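Local coordinates for protein exocyst complex component EXO70 (Saccharomyces cerevisiae, PDB 2B1E) that takes part in the secretory pathway as a subunit of the exocyst, the complex that tethers secretory vesicles to sites of exocytosis, and helps assemble that complex, at residues A[373-377]-A[444-448]; A[286-290]-A[368-372]; A[320-324]-A[427-433]; A[380-384]-A[452-456]. One frame throughout, in Å; residues are numbered along the deposited sequence.

Interaction 1: A[373-377]-A[444-448]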
loop_
_atom_site.group_PDB
_atom_site.type_symbol
_atom_site.label_atom_id
_atom_site.label_comp_id
_atom_site.label_asym_id
_atom_site.label_seq_id
_atom_site.Cartn_x
_atom_site.Cartn_y
_atom_site.Cartn_z
ATOM N N SER A 373 4.091 -12.490 9.976
ATOM C CA SER A 373 4.664 -13.425 10.937
ATOM C C SER A 373 5.391 -12.657 12.039
ATOM O O SER A 373 5.336 -13.038 13.207
ATOM C CB SER A 373 5.632 -14.388 10.234
ATOM O OG SER A 373 4.936 -15.331 9.425
ATOM N N ASP A 374 6.067 -11.575 11.667
ATOM C CA ASP A 374 6.782 -10.763 12.647
ATOM C C ASP A 374 5.786 -10.121 13.611
ATOM O O ASP A 374 6.054 -10.014 14.809
ATOM C CB ASP A 374 7.607 -9.675 11.955
ATOM C CG ASP A 374 8.919 -10.202 11.405
ATOM O OD1 ASP A 374 9.226 -11.392 11.623
ATOM O OD2 ASP A 374 9.647 -9.419 10.758
ATOM N N CYS A 375 4.638 -9.708 13.082
ATOM C CA CYS A 375 3.592 -9.093 13.893
ATOM C C CYS A 375 3.045 -10.070 14.931
ATOM O O CYS A 375 2.850 -9.710 16.097
ATOM C CB CYS A 375 2.442 -8.601 13.002
ATOM S SG CYS A 375 2.743 -7.015 12.156
ATOM N N ILE A 376 2.785 -11.304 14.506
ATOM C CA ILE A 376 2.259 -12.314 15.414
ATOM C C ILE A 376 3.320 -12.696 16.443
ATOM O O ILE A 376 2.996 -12.938 17.603
ATOM C CB ILE A 376 1.766 -13.548 14.631
ATOM C CG1 ILE A 376 0.603 -13.128 13.725
ATOM C CG2 ILE A 376 1.294 -14.635 15.589
ATOM C CD1 ILE A 376 0.212 -14.173 12.697
ATOM N N ASP A 377 4.585 -12.732 16.027
ATOM C CA ASP A 377 5.670 -13.039 16.960
ATOM C C ASP A 377 5.737 -11.947 18.028
ATOM O O ASP A 377 5.907 -12.224 19.222
ATOM C CB ASP A 377 7.026 -13.073 16.246
ATOM C CG ASP A 377 7.327 -14.412 15.595
ATOM O OD1 ASP A 377 6.572 -15.384 15.811
ATOM O OD2 ASP A 377 8.341 -14.484 14.867
ATOM N N ARG A 444 5.909 -20.911 10.671
ATOM C CA ARG A 444 6.410 -20.077 11.763
ATOM C C ARG A 444 5.371 -20.051 12.875
ATOM O O ARG A 444 5.714 -20.114 14.057
ATOM C CB ARG A 444 6.691 -18.653 11.289
ATOM C CG ARG A 444 7.971 -18.516 10.477
ATOM C CD ARG A 444 8.236 -17.071 10.068
ATOM N NE ARG A 444 8.420 -16.198 11.225
ATOM C CZ ARG A 444 8.765 -14.916 11.148
ATOM N NH1 ARG A 444 8.970 -14.347 9.963
ATOM N NH2 ARG A 444 8.908 -14.198 12.255
ATOM N N LEU A 445 4.099 -19.960 12.489
ATOM C CA LEU A 445 3.012 -19.944 13.458
ATOM C C LEU A 445 2.964 -21.276 14.207
ATOM O O LEU A 445 2.627 -21.320 15.394
ATOM C CB LEU A 445 1.676 -19.700 12.756
ATOM C CG LEU A 445 0.439 -19.660 13.654
ATOM C CD1 LEU A 445 0.576 -18.571 14.719
ATOM C CD2 LEU A 445 -0.782 -19.408 12.791
ATOM N N GLU A 446 3.288 -22.367 13.517
ATOM C CA GLU A 446 3.293 -23.665 14.183
ATOM C C GLU A 446 4.454 -23.679 15.165
ATOM O O GLU A 446 4.331 -24.197 16.275
ATOM C CB GLU A 446 3.429 -24.811 13.176
ATOM C CG GLU A 446 2.157 -25.074 12.377
ATOM C CD GLU A 446 0.958 -25.401 13.259
ATOM O OE1 GLU A 446 1.006 -26.407 14.006
ATOM O OE2 GLU A 446 -0.038 -24.654 13.211
ATOM N N ARG A 447 5.578 -23.094 14.764
ATOM C CA ARG A 447 6.727 -23.047 15.650
ATOM C C ARG A 447 6.383 -22.223 16.885
ATOM O O ARG A 447 6.795 -22.558 17.991
ATOM C CB ARG A 447 7.952 -22.460 14.938
ATOM C CG ARG A 447 8.692 -23.463 14.056
ATOM C CD ARG A 447 10.133 -23.029 13.800
ATOM N NE ARG A 447 10.250 -21.987 12.782
ATOM C CZ ARG A 447 10.035 -22.183 11.483
ATOM N NH1 ARG A 447 9.686 -23.384 11.037
ATOM N NH2 ARG A 447 10.186 -21.184 10.623
ATOM N N LEU A 448 5.622 -21.147 16.695
ATOM C CA LEU A 448 5.212 -20.298 17.813
ATOM C C LEU A 448 4.372 -21.096 18.808
ATOM O O LEU A 448 4.612 -21.049 20.015
ATOM C CB LEU A 448 4.371 -19.114 17.324
ATOM C CG LEU A 448 4.863 -17.686 17.581
ATOM C CD1 LEU A 448 3.669 -16.746 17.490
ATOM C CD2 LEU A 448 5.522 -17.562 18.949
#
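A buried arginine held between two aspartates one helical turn apart sets this helix contact apart. Arg444 reaches across from 444-448, and its NH2 donates to Asp374 OD1 (2.9 Å, N-H...O angle 161°) and to Asp377 OD2 (2.7 Å, 150°); both are salt bridges, and a weaker bond runs from Arg444 NH1 to Asp374 OD1 at 3.4 Å. The i, i+3 spacing puts both carboxylates on the same side of helix 364-391, so that one guanidinium can meet them near its plane, while Ser373 CB covers one of its faces, 3.3 Å from Arg444 CZ. Outside the pair the network continues: Asp374 OD2 also bridges to Arg339, and Thr353 takes up Arg444 NE and gives its backbone N to Asp377 OD2. Beside the salt bridges lies an apolar patch. Ile376 CG2 packs against Leu448 CD1 at 3.7 Å and Leu445 CD1 at 4.1 Å, and Leu421 and Val424 of helix 410-429 add to this patch. The short axes lie 10.5 Å apart at 11° between N-to-C directions, and the CA register steps by four on both sides, Ser373 with Arg444 (6.9 Å) and Asp377 with Leu448 (7.3 Å), which is the evidence for nearly parallel running. Such long, closely aligned helices are the building material of the all-helical rod of Exo70, here within its C-terminal region.

Interaction 2: A[286-290]-A[368-372]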
loop_
_atom_site.group_PDB
_atom_site.type_symbol
_atom_site.label_atom_id
_atom_site.label_comp_id
_atom_site.label_asym_id
_atom_site.label_seq_id
_atom_site.Cartn_x
_atom_site.Cartn_y
_atom_site.Cartn_z
ATOM N N PHE A 286 3.573 0.242 8.286
ATOM C CA PHE A 286 4.025 -1.066 8.752
ATOM C C PHE A 286 4.775 -0.961 10.075
ATOM O O PHE A 286 4.473 -1.680 11.029
ATOM C CB PHE A 286 4.918 -1.711 7.691
ATOM C CG PHE A 286 4.179 -2.094 6.440
ATOM C CD1 PHE A 286 3.609 -3.353 6.314
ATOM C CD2 PHE A 286 4.007 -1.174 5.410
ATOM C CE1 PHE A 286 2.874 -3.692 5.181
ATOM C CE2 PHE A 286 3.274 -1.503 4.274
ATOM C CZ PHE A 286 2.706 -2.764 4.160
ATOM N N ARG A 287 5.753 -0.065 10.128
ATOM C CA ARG A 287 6.527 0.130 11.346
ATOM C C ARG A 287 5.570 0.435 12.498
ATOM O O ARG A 287 5.754 -0.044 13.618
ATOM C CB ARG A 287 7.506 1.289 11.163
ATOM C CG ARG A 287 8.463 1.490 12.322
ATOM C CD ARG A 287 9.326 2.722 12.089
ATOM N NE ARG A 287 10.417 2.843 13.054
ATOM C CZ ARG A 287 10.259 3.064 14.357
ATOM N NH1 ARG A 287 9.044 3.190 14.875
ATOM N NH2 ARG A 287 11.323 3.169 15.143
ATOM N N ASP A 288 4.540 1.224 12.207
ATOM C CA ASP A 288 3.552 1.610 13.205
ATOM C C ASP A 288 2.761 0.432 13.756
ATOM O O ASP A 288 2.461 0.388 14.948
ATOM C CB ASP A 288 2.579 2.636 12.619
ATOM C CG ASP A 288 1.518 3.060 13.612
ATOM O OD1 ASP A 288 1.882 3.573 14.693
ATOM O OD2 ASP A 288 0.317 2.877 13.316
ATOM N N ALA A 289 2.411 -0.511 12.885
ATOM C CA ALA A 289 1.656 -1.690 13.299
ATOM C C ALA A 289 2.428 -2.459 14.364
ATOM O O ALA A 289 1.851 -2.928 15.346
ATOM C CB ALA A 289 1.387 -2.593 12.102
ATOM N N ILE A 290 3.736 -2.584 14.165
ATOM C CA ILE A 290 4.580 -3.298 15.115
ATOM C C ILE A 290 4.622 -2.570 16.457
ATOM O O ILE A 290 4.427 -3.181 17.506
ATOM C CB ILE A 290 6.024 -3.468 14.571
ATOM C CG1 ILE A 290 6.034 -4.471 13.410
ATOM C CG2 ILE A 290 6.954 -3.946 15.679
ATOM C CD1 ILE A 290 5.618 -5.893 13.801
ATOM N N LEU A 368 6.205 -9.636 2.621
ATOM C CA LEU A 368 4.930 -9.367 3.277
ATOM C C LEU A 368 4.547 -10.474 4.256
ATOM O O LEU A 368 3.944 -10.205 5.297
ATOM C CB LEU A 368 3.824 -9.195 2.234
ATOM C CG LEU A 368 2.428 -8.860 2.767
ATOM C CD1 LEU A 368 2.480 -7.553 3.543
ATOM C CD2 LEU A 368 1.445 -8.762 1.609
ATOM N N SER A 369 4.878 -11.718 3.917
ATOM C CA SER A 369 4.572 -12.838 4.803
ATOM C C SER A 369 5.382 -12.678 6.077
ATOM O O SER A 369 4.875 -12.902 7.174
ATOM C CB SER A 369 4.928 -14.181 4.155
ATOM O OG SER A 369 4.731 -15.245 5.079
ATOM N N CYS A 370 6.643 -12.285 5.917
ATOM C CA CYS A 370 7.530 -12.096 7.055
ATOM C C CYS A 370 6.932 -11.050 7.991
ATOM O O CYS A 370 6.912 -11.233 9.209
ATOM C CB CYS A 370 8.919 -11.652 6.586
ATOM S SG CYS A 370 10.193 -11.709 7.880
ATOM N N PHE A 371 6.441 -9.957 7.415
ATOM C CA PHE A 371 5.832 -8.886 8.199
ATOM C C PHE A 371 4.680 -9.395 9.060
ATOM O O PHE A 371 4.586 -9.068 10.239
ATOM C CB PHE A 371 5.301 -7.777 7.284
ATOM C CG PHE A 371 4.459 -6.761 8.001
ATOM C CD1 PHE A 371 5.032 -5.884 8.915
ATOM C CD2 PHE A 371 3.083 -6.719 7.804
ATOM C CE1 PHE A 371 4.249 -4.980 9.625
ATOM C CE2 PHE A 371 2.286 -5.817 8.513
ATOM C CZ PHE A 371 2.873 -4.946 9.427
ATOM N N ILE A 372 3.789 -10.178 8.461
ATOM C CA ILE A 372 2.653 -10.698 9.205
ATOM C C ILE A 372 3.148 -11.615 10.317
ATOM O O ILE A 372 2.688 -11.522 11.454
ATOM C CB ILE A 372 1.694 -11.487 8.290
ATOM C CG1 ILE A 372 1.345 -10.644 7.057
ATOM C CG2 ILE A 372 0.436 -11.867 9.054
ATOM C CD1 ILE A 372 0.880 -9.237 7.372
#
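Phe371 is the main protrusion here: it gives up 98 Å² to 286-290, the largest share of any residue in a contact of 212 Å², and its ring projects into a hollow lined by Phe286, Ala289 and Ile290. Phe286 stands over one face of that ring and presents its edge, a T-shaped pair with centroids 4.8 Å apart and planes at 79°; the closest atoms are Phe286 CD1 and Phe371 CE2 at 3.6 Å. At the rim of the Phe371 ring the small Ala289 marks the floor, its CB 3.9 Å from Phe371 CZ, and Ile290 closes the hollow with CG1 4.2 Å from Phe371 CE1. The spacing of these three residues, i, i+3 and i+4, is that of one helical face, so the contact is side-chain packing between two helices of the elongated helical stack of Exo70, 268-299 and 364-391. Their short axes approach to 11.9 Å at 23°, wide enough to admit two aromatic rings. No hydrogen bond crosses between the segments; shape and apolar surface account for the join. Phe286 in turn fits beside Leu368, whose CD1 lies 4.2 Å from Phe286 CE1, so its ring borders two side chains one turn apart on helix 364-391. Beyond the pair, Trp342 makes an edge-to-face contact with Phe371, while the ring of Phe323 from helix 311-323 meets Phe286 with planes at about 45°.

Interaction 3: A[320-324]-A[427-433]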
loop_
_atom_site.group_PDB
_atom_site.type_symbol
_atom_site.label_atom_id
_atom_site.label_comp_id
_atom_site.label_asym_id
_atom_site.label_seq_id
_atom_site.Cartn_x
_atom_site.Cartn_y
_atom_site.Cartn_z
ATOM N N LEU A 320 -4.362 -6.439 11.298
ATOM C CA LEU A 320 -3.780 -7.280 10.256
ATOM C C LEU A 320 -4.875 -7.679 9.268
ATOM O O LEU A 320 -4.627 -7.818 8.065
ATOM C CB LEU A 320 -3.141 -8.534 10.871
ATOM C CG LEU A 320 -1.896 -8.317 11.737
ATOM C CD1 LEU A 320 -1.402 -9.650 12.280
ATOM C CD2 LEU A 320 -0.806 -7.643 10.909
ATOM N N ARG A 321 -6.087 -7.848 9.790
ATOM C CA ARG A 321 -7.247 -8.224 8.990
ATOM C C ARG A 321 -7.545 -7.139 7.962
ATOM O O ARG A 321 -7.974 -7.428 6.847
ATOM C CB ARG A 321 -8.467 -8.417 9.898
ATOM C CG ARG A 321 -9.729 -8.917 9.190
ATOM C CD ARG A 321 -9.511 -10.299 8.600
ATOM N NE ARG A 321 -10.762 -11.031 8.398
ATOM C CZ ARG A 321 -11.589 -10.861 7.371
ATOM N NH1 ARG A 321 -11.316 -9.975 6.417
ATOM N NH2 ARG A 321 -12.700 -11.583 7.302
ATOM N N LYS A 322 -7.314 -5.888 8.345
ATOM C CA LYS A 322 -7.559 -4.770 7.444
ATOM C C LYS A 322 -6.417 -4.676 6.436
ATOM O O LYS A 322 -6.632 -4.346 5.268
ATOM C CB LYS A 322 -7.684 -3.469 8.238
ATOM C CG LYS A 322 -8.758 -3.505 9.321
ATOM C CD LYS A 322 -8.890 -2.167 10.035
ATOM C CE LYS A 322 -9.754 -2.286 11.281
ATOM N NZ LYS A 322 -11.101 -2.854 10.991
ATOM N N PHE A 323 -5.207 -4.972 6.898
ATOM C CA PHE A 323 -4.022 -4.952 6.049
ATOM C C PHE A 323 -4.219 -5.940 4.902
ATOM O O PHE A 323 -3.903 -5.641 3.753
ATOM C CB PHE A 323 -2.791 -5.365 6.859
ATOM C CG PHE A 323 -1.965 -4.218 7.357
ATOM C CD1 PHE A 323 -1.045 -3.592 6.524
ATOM C CD2 PHE A 323 -2.086 -3.777 8.672
ATOM C CE1 PHE A 323 -0.255 -2.542 6.990
ATOM C CE2 PHE A 323 -1.299 -2.726 9.150
ATOM C CZ PHE A 323 -0.381 -2.109 8.308
ATOM N N SER A 324 -4.755 -7.112 5.228
ATOM C CA SER A 324 -4.991 -8.167 4.246
ATOM C C SER A 324 -6.072 -7.828 3.224
ATOM O O SER A 324 -6.177 -8.488 2.193
ATOM C CB SER A 324 -5.368 -9.475 4.949
ATOM O OG SER A 324 -6.679 -9.412 5.488
ATOM N N ILE A 427 -8.562 -16.049 13.045
ATOM C CA ILE A 427 -8.686 -14.871 12.194
ATOM C C ILE A 427 -7.833 -14.977 10.934
ATOM O O ILE A 427 -8.128 -14.339 9.920
ATOM C CB ILE A 427 -8.340 -13.593 12.986
ATOM C CG1 ILE A 427 -9.477 -13.301 13.968
ATOM C CG2 ILE A 427 -8.115 -12.411 12.039
ATOM C CD1 ILE A 427 -9.236 -12.123 14.869
ATOM N N VAL A 428 -6.778 -15.785 10.995
ATOM C CA VAL A 428 -5.922 -15.988 9.834
ATOM C C VAL A 428 -6.661 -16.914 8.865
ATOM O O VAL A 428 -6.722 -16.658 7.667
ATOM C CB VAL A 428 -4.577 -16.647 10.225
ATOM C CG1 VAL A 428 -3.896 -17.214 8.989
ATOM C CG2 VAL A 428 -3.666 -15.619 10.889
ATOM N N GLU A 429 -7.231 -17.978 9.414
ATOM C CA GLU A 429 -7.966 -18.983 8.656
ATOM C C GLU A 429 -9.207 -18.460 7.934
ATOM O O GLU A 429 -9.670 -19.066 6.964
ATOM C CB GLU A 429 -8.376 -20.115 9.600
ATOM C CG GLU A 429 -9.173 -21.241 8.963
ATOM C CD GLU A 429 -9.636 -22.267 9.989
ATOM O OE1 GLU A 429 -8.780 -22.792 10.737
ATOM O OE2 GLU A 429 -10.854 -22.547 10.048
ATOM N N LYS A 430 -9.743 -17.338 8.400
ATOM C CA LYS A 430 -10.949 -16.772 7.806
ATOM C C LYS A 430 -10.714 -15.527 6.971
ATOM O O LYS A 430 -11.669 -14.861 6.577
ATOM C CB LYS A 430 -11.951 -16.447 8.908
ATOM C CG LYS A 430 -12.311 -17.642 9.754
ATOM C CD LYS A 430 -12.715 -17.227 11.154
ATOM C CE LYS A 430 -12.830 -18.449 12.045
ATOM N NZ LYS A 430 -11.647 -19.338 11.859
ATOM N N SER A 431 -9.457 -15.206 6.699
ATOM C CA SER A 431 -9.152 -14.021 5.917
ATOM C C SER A 431 -8.080 -14.263 4.869
ATOM O O SER A 431 -7.562 -15.369 4.731
ATOM C CB SER A 431 -8.699 -12.888 6.838
ATOM O OG SER A 431 -7.504 -13.232 7.512
ATOM N N GLU A 432 -7.750 -13.205 4.134
ATOM C CA GLU A 432 -6.736 -13.276 3.096
ATOM C C GLU A 432 -5.395 -13.610 3.738
ATOM O O GLU A 432 -4.460 -14.044 3.066
ATOM C CB GLU A 432 -6.636 -11.932 2.369
ATOM C CG GLU A 432 -5.830 -11.987 1.081
ATOM C CD GLU A 432 -6.574 -12.703 -0.036
ATOM O OE1 GLU A 432 -7.591 -12.162 -0.519
ATOM O OE2 GLU A 432 -6.147 -13.806 -0.429
ATOM N N LEU A 433 -5.306 -13.404 5.047
ATOM C CA LEU A 433 -4.075 -13.685 5.772
ATOM C C LEU A 433 -3.636 -15.126 5.553
ATOM O O LEU A 433 -2.447 -15.403 5.402
ATOM C CB LEU A 433 -4.263 -13.410 7.271
ATOM C CG LEU A 433 -4.418 -11.933 7.655
ATOM C CD1 LEU A 433 -4.727 -11.815 9.144
ATOM C CD2 LEU A 433 -3.136 -11.168 7.295
#
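Arg321 lays its guanidinium over Ser431, whose CB sits against one face of the group, 3.2 Å from Arg321 NE. The setting is a turn between helices in the all-helical rod of Exo70: helix 410-429 stops, the chain bends through 430-432, and helix 433-436 begins, all beside the C-terminal end of helix 311-323. Ser431 shapes the bend, since its OG donates to Ile427 O (2.7 Å) and weakly accepts from Leu433 N (3.3 Å, 147°), a capping bond ahead of the new helix. No hydrogen bond crosses between the segments, so the 320 Å² they bury rest on packing. Leu433 packs against both Leu320 and Ser324: its CD1 lies 4.0 Å from Leu320 CB, and its CD2 is 3.7 Å from Ser324 CB. The same leucine touches Ile372 of helix 364-391, which links the turn to the interior. Further out, the aliphatic part of Arg321 borders the end of helix 410-429, with Arg321 CD 4.3 Å from Ile427 CG2. The backbones come closest at Ser324 and Glu432, with CA atoms 5.5 Å apart, where Glu432 CB packs 3.8 Å from Ser324 CB and 3.5 Å from Ser324 O.

Interaction 4: A[380-384]-A[452-456]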
loop_
_atom_site.group_PDB
_atom_site.type_symbol
_atom_site.label_atom_id
_atom_site.label_comp_id
_atom_site.label_asym_id
_atom_site.label_seq_id
_atom_site.Cartn_x
_atom_site.Cartn_y
_atom_site.Cartn_z
ATOM N N ALA A 380 2.817 -12.291 20.587
ATOM C CA ALA A 380 3.037 -13.386 21.521
ATOM C C ALA A 380 4.112 -13.084 22.562
ATOM O O ALA A 380 3.867 -13.221 23.761
ATOM C CB ALA A 380 3.387 -14.672 20.756
ATOM N N VAL A 381 5.296 -12.668 22.114
ATOM C CA VAL A 381 6.393 -12.384 23.037
ATOM C C VAL A 381 6.087 -11.220 23.985
ATOM O O VAL A 381 6.406 -11.282 25.169
ATOM C CB VAL A 381 7.721 -12.100 22.274
ATOM C CG1 VAL A 381 7.629 -10.788 21.523
ATOM C CG2 VAL A 381 8.890 -12.075 23.248
ATOM N N ASN A 382 5.472 -10.158 23.476
ATOM C CA ASN A 382 5.136 -9.020 24.332
ATOM C C ASN A 382 4.048 -9.374 25.345
ATOM O O ASN A 382 4.069 -8.894 26.479
ATOM C CB ASN A 382 4.739 -7.826 23.478
ATOM C CG ASN A 382 5.950 -7.061 22.997
ATOM O OD1 ASN A 382 6.459 -6.191 23.705
ATOM N ND2 ASN A 382 6.441 -7.404 21.808
ATOM N N LEU A 383 3.100 -10.215 24.948
ATOM C CA LEU A 383 2.092 -10.645 25.904
ATOM C C LEU A 383 2.812 -11.503 26.946
ATOM O O LEU A 383 2.463 -11.478 28.124
ATOM C CB LEU A 383 1.003 -11.481 25.238
ATOM C CG LEU A 383 -0.092 -10.727 24.489
ATOM C CD1 LEU A 383 -1.033 -11.717 23.834
ATOM C CD2 LEU A 383 -0.844 -9.811 25.458
ATOM N N GLU A 384 3.813 -12.267 26.512
ATOM C CA GLU A 384 4.565 -13.115 27.440
ATOM C C GLU A 384 5.366 -12.258 28.411
ATOM O O GLU A 384 5.381 -12.514 29.622
ATOM C CB GLU A 384 5.547 -14.045 26.712
ATOM C CG GLU A 384 5.960 -15.211 27.610
ATOM C CD GLU A 384 7.283 -15.864 27.242
ATOM O OE1 GLU A 384 7.584 -16.031 26.035
ATOM O OE2 GLU A 384 8.017 -16.224 28.182
ATOM N N TYR A 452 4.925 -22.483 23.149
ATOM C CA TYR A 452 4.046 -22.354 24.301
ATOM C C TYR A 452 3.385 -23.662 24.712
ATOM O O TYR A 452 2.941 -23.809 25.854
ATOM C CB TYR A 452 3.045 -21.208 24.056
ATOM C CG TYR A 452 3.792 -19.895 23.964
ATOM C CD1 TYR A 452 4.429 -19.362 25.088
ATOM C CD2 TYR A 452 4.006 -19.267 22.735
ATOM C CE1 TYR A 452 5.272 -18.258 24.991
ATOM C CE2 TYR A 452 4.847 -18.153 22.630
ATOM C CZ TYR A 452 5.480 -17.658 23.760
ATOM O OH TYR A 452 6.348 -16.583 23.659
ATOM N N ILE A 453 3.328 -24.625 23.794
ATOM C CA ILE A 453 2.807 -25.939 24.149
ATOM C C ILE A 453 3.913 -26.451 25.067
ATOM O O ILE A 453 3.661 -27.021 26.125
ATOM C CB ILE A 453 2.710 -26.877 22.921
ATOM C CG1 ILE A 453 1.489 -26.506 22.072
ATOM C CG2 ILE A 453 2.654 -28.336 23.380
ATOM C CD1 ILE A 453 1.557 -27.032 20.622
ATOM N N SER A 454 5.156 -26.213 24.652
ATOM C CA SER A 454 6.313 -26.635 25.431
ATOM C C SER A 454 6.300 -25.986 26.827
ATOM O O SER A 454 6.663 -26.627 27.814
ATOM C CB SER A 454 7.607 -26.296 24.678
ATOM O OG SER A 454 8.673 -27.099 25.157
ATOM N N TYR A 455 5.891 -24.722 26.914
ATOM C CA TYR A 455 5.794 -24.057 28.220
ATOM C C TYR A 455 4.852 -24.869 29.126
ATOM O O TYR A 455 5.147 -25.093 30.296
ATOM C CB TYR A 455 5.227 -22.634 28.083
ATOM C CG TYR A 455 6.260 -21.532 27.924
ATOM C CD1 TYR A 455 7.233 -21.605 26.935
ATOM C CD2 TYR A 455 6.232 -20.396 28.736
ATOM C CE1 TYR A 455 8.149 -20.592 26.749
ATOM C CE2 TYR A 455 7.156 -19.357 28.552
ATOM C CZ TYR A 455 8.112 -19.471 27.555
ATOM O OH TYR A 455 9.055 -18.481 27.360
ATOM N N MET A 456 3.724 -25.313 28.576
ATOM C CA MET A 456 2.744 -26.082 29.354
ATOM C C MET A 456 3.204 -27.489 29.730
ATOM O O MET A 456 2.768 -28.037 30.736
ATOM C CB MET A 456 1.399 -26.187 28.600
ATOM C CG MET A 456 0.618 -24.871 28.481
ATOM S SD MET A 456 -1.117 -25.073 27.937
ATOM C CE MET A 456 -0.873 -25.878 26.401
#
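Both carboxylate oxygens of Glu384 receive a phenol hydroxyl: Tyr452 OH donates to Glu384 OE1 at 2.7 Å and Tyr455 OH to Glu384 OE2 at 2.6 Å. This is a buried carboxylate bridging two tyrosine hydroxyls between two long helices of the Exo70 helical rod, 364-391 and 440-473. Because the tyrosines are three residues apart, both rings leave helix 440-473 on the same side, and each meets the glutamate near its own ring plane, so one acidic group serves two donors. The same polar groups also hold a connecting loop of the chain. Glu384 OE1 accepts from the backbone N of Ala400 and OE2 from Gln388 NE2, while Tyr455 OH accepts from the backbone N of Asn401, so the segment around 400-401 is fastened to both helices.

The short axes are 13.8 Å apart at 33°, and the nearest CA pair, Ala380 with Tyr452, is 9.4 Å apart. At this spacing the long side chains of Glu384 and Tyr452 span most of the gap, with 67 and 64 Å² of the 191 Å² total. Packing outside the polar centre is modest. Ile413 and Ile417 of helix 410-429 border Glu384 and Tyr452 respectively, and one turn before Glu384 the CB of Ala380 lies 4.2 Å from Tyr452 CE2.

In the fold
All four contacts lie in the C-terminal region of Exo70. Helix 364-391 carries interactions 2, 1 and 4 in that order along its length, and interactions 1 and 4, with centres about 11 Å apart, both join it to helix 440-473, touching through Leu448 and Ala380. Interaction 2 instead brings in the earlier helix 268-299; its centre is about 12 Å from that of interaction 1. Interaction 3 joins 311-323 to the end of 410-429; it meets interaction 2, centres about 13 Å apart, through Phe323, Leu320 and Leu433, and interaction 1 through Leu320. Interactions 3 and 4, centres about 22 Å apart, do not touch. Segments 67 to 103 residues apart in sequence are thus packed into one continuous length of the rod.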